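PDB 6TZ0: RNA-dependent RNA Polymerase from Bombyx mori cytoplasmic polyhedrosis virus, which catalyses RNA-templated RNA synthesis, transcribing the double-stranded viral genome into plus strands and probably making the complementary minus strands during replication. Local coordinates for residues 240-243 with 244-248. Sequence-based numbering, arbitrary orientation.
Sequences DSYI and DEKLK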
ATOM      1  N   ASP A 240       6.248  -5.057  33.492  1.00 44.66           N
ATOM      2  CA  ASP A 240       4.915  -5.626  33.299  1.00 44.66           C
ATOM      3  C   ASP A 240       4.690  -6.087  31.865  1.00 44.66           C
ATOM      4  O   ASP A 240       4.407  -7.265  31.633  1.00 44.66           O
ATOM      5  CB  ASP A 240       3.851  -4.595  33.699  1.00 44.66           C
ATOM      6  CG  ASP A 240       2.446  -5.175  33.776  1.00 44.66           C
ATOM      7  OD1 ASP A 240       2.252  -6.395  33.606  1.00 44.66           O
ATOM      8  OD2 ASP A 240       1.509  -4.387  34.003  1.00 44.66           O
ATOM      9  N   SER A 241       4.799  -5.188  30.898  1.00 43.55           N
ATOM     10  CA  SER A 241       4.622  -5.528  29.494  1.00 43.55           C
ATOM     11  C   SER A 241       5.477  -4.557  28.707  1.00 43.55           C
ATOM     12  O   SER A 241       5.257  -3.347  28.778  1.00 43.55           O
ATOM     13  CB  SER A 241       3.162  -5.437  29.071  1.00 43.55           C
ATOM     14  OG  SER A 241       3.017  -5.754  27.700  1.00 43.55           O
ATOM     15  N   TYR A 242       6.446  -5.091  27.969  1.00 42.09           N
ATOM     16  CA  TYR A 242       7.533  -4.269  27.453  1.00 42.09           C
ATOM     17  C   TYR A 242       7.074  -3.378  26.305  1.00 42.09           C
ATOM     18  O   TYR A 242       7.321  -2.165  26.318  1.00 42.09           O
ATOM     19  CB  TYR A 242       8.682  -5.190  27.049  1.00 42.09           C
ATOM     20  CG  TYR A 242       9.899  -4.534  26.468  1.00 42.09           C
ATOM     21  CD1 TYR A 242      10.609  -3.589  27.188  1.00 42.09           C
ATOM     22  CD2 TYR A 242      10.409  -4.950  25.251  1.00 42.09           C
ATOM     23  CE1 TYR A 242      11.744  -3.010  26.672  1.00 42.09           C
ATOM     24  CE2 TYR A 242      11.549  -4.387  24.730  1.00 42.09           C
ATOM     25  CZ  TYR A 242      12.214  -3.421  25.447  1.00 42.09           C
ATOM     26  OH  TYR A 242      13.350  -2.854  24.932  1.00 42.09           O
ATOM     27  N   ILE A 243       6.355  -3.949  25.339  1.00 43.17           N
ATOM     28  CA  ILE A 243       5.959  -3.200  24.153  1.00 43.17           C
ATOM     29  C   ILE A 243       4.866  -2.190  24.490  1.00 43.17           C
ATOM     30  O   ILE A 243       4.868  -1.065  23.975  1.00 43.17           O
ATOM     31  CB  ILE A 243       5.519  -4.174  23.049  1.00 43.17           C
ATOM     32  CG1 ILE A 243       6.615  -5.204  22.779  1.00 43.17           C
ATOM     33  CG2 ILE A 243       5.218  -3.439  21.786  1.00 43.17           C
ATOM     34  CD1 ILE A 243       7.912  -4.618  22.305  1.00 43.17           C
ATOM     35  N   ASP A 244       3.943  -2.558  25.381  1.00 44.56           N
ATOM     36  CA  ASP A 244       2.865  -1.653  25.772  1.00 44.56           C
ATOM     37  C   ASP A 244       3.396  -0.441  26.520  1.00 44.56           C
ATOM     38  O   ASP A 244       2.968   0.692  26.265  1.00 44.56           O
ATOM     39  CB  ASP A 244       1.848  -2.391  26.636  1.00 44.56           C
ATOM     40  CG  ASP A 244       1.036  -3.384  25.850  1.00 44.56           C
ATOM     41  OD1 ASP A 244       0.791  -3.138  24.657  1.00 44.56           O
ATOM     42  OD2 ASP A 244       0.643  -4.414  26.426  1.00 44.56           O
ATOM     43  N   GLU A 245       4.348  -0.656  27.425  1.00 45.91           N
ATOM     44  CA  GLU A 245       4.913   0.465  28.160  1.00 45.91           C
ATOM     45  C   GLU A 245       5.823   1.309  27.282  1.00 45.91           C
ATOM     46  O   GLU A 245       5.906   2.521  27.479  1.00 45.91           O
ATOM     47  CB  GLU A 245       5.655  -0.025  29.397  1.00 45.91           C
ATOM     48  CG  GLU A 245       4.728  -0.528  30.475  1.00 45.91           C
ATOM     49  CD  GLU A 245       3.880   0.580  31.065  1.00 45.91           C
ATOM     50  OE1 GLU A 245       4.379   1.719  31.173  1.00 45.91           O
ATOM     51  OE2 GLU A 245       2.710   0.316  31.409  1.00 45.91           O
ATOM     52  N   LYS A 246       6.503   0.698  26.307  1.00 41.93           N
ATOM     53  CA  LYS A 246       7.266   1.484  25.338  1.00 41.93           C
ATOM     54  C   LYS A 246       6.361   2.378  24.501  1.00 41.93           C
ATOM     55  O   LYS A 246       6.666   3.556  24.292  1.00 41.93           O
ATOM     56  CB  LYS A 246       8.068   0.560  24.431  1.00 41.93           C
ATOM     57  CG  LYS A 246       9.364   0.060  25.006  1.00 41.93           C
ATOM     58  CD  LYS A 246       9.770  -1.181  24.263  1.00 41.93           C
ATOM     59  CE  LYS A 246      10.086  -0.918  22.826  1.00 41.93           C
ATOM     60  NZ  LYS A 246      10.417  -2.203  22.174  1.00 41.93           N
ATOM     61  N   LEU A 247       5.240   1.839  24.024  1.00 41.55           N
ATOM     62  CA  LEU A 247       4.307   2.634  23.239  1.00 41.55           C
ATOM     63  C   LEU A 247       3.573   3.674  24.071  1.00 41.55           C
ATOM     64  O   LEU A 247       3.090   4.661  23.509  1.00 41.55           O
ATOM     65  CB  LEU A 247       3.288   1.730  22.553  1.00 41.55           C
ATOM     66  CG  LEU A 247       3.803   0.835  21.433  1.00 41.55           C
ATOM     67  CD1 LEU A 247       2.704  -0.096  20.972  1.00 41.55           C
ATOM     68  CD2 LEU A 247       4.305   1.684  20.290  1.00 41.55           C
ATOM     69  N   LYS A 248       3.468   3.487  25.386  1.00 43.23           N
ATOM     70  CA  LYS A 248       2.686   4.440  26.162  1.00 43.23           C
ATOM     71  C   LYS A 248       3.467   5.717  26.481  1.00 43.23           C
ATOM     72  O   LYS A 248       2.862   6.787  26.605  1.00 43.23           O
ATOM     73  CB  LYS A 248       2.175   3.779  27.442  1.00 43.23           C
ATOM     74  CG  LYS A 248       1.075   4.556  28.136  1.00 43.23           C
ATOM     75  CD  LYS A 248       0.487   3.794  29.297  1.00 43.23           C
ATOM     76  CE  LYS A 248       1.157   4.172  30.599  1.00 43.23           C
ATOM     77  NZ  LYS A 248       2.430   3.446  30.838  1.00 43.23           N
TER
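Tyr242 carries its ring carbon CG trans to the main-chain N (chi1 179°); one turn later, Lys246 CG lies beside its own backbone N, anti to the carbonyl carbon, and a nearly extended chi2 (159°) carries CD over one face of the phenol ring before the bend at chi3 turns CE and NZ. The touch is a CH-pi contact: Lys246 CD stands 3.5 Å from the centroid of the Tyr242 ring, only 11° off the ring normal, so a methylene rather than the ammonium lies over the centre of the ring. Beyond the bend, Lys246 NZ lies 3.5 Å from Tyr242 CE2 and also brushes CD1 of Ile243. Both polar ends then converge on one carboxylate oxygen, as Asp341 OD2 takes a hydrogen bond from Tyr242 OH and a salt bridge from Lys246 NZ; this shared anion probably steadies the lysine charge.

At the start of the helix Ser241 occupies the N-cap position, yet its hydroxyl spans to a side chain instead of a backbone amide: OG donates to Asp244 OD2 at 3.0 Å, meeting the carboxylate from above its plane. Successive i to i+4 main-chain bonds run from Glu245 N to Ser241 O, Lys246 N to Tyr242 O and Leu247 N to Ile243 O. A further link, the Glu245–Lys248 salt bridge, ties the later residues together.

Short helix 242-248 belongs to the N-terminal region of the polymerase. The side chain of Leu247 comes to about 4 Å from that of Arg485, a UTP-binding residue. Tyr242 and Glu245 rest on helix 224-237, Tyr242 also meets Phe206 at the start of helix 206-218, and Ile243 and Asp244 face the loop bearing Tyr103.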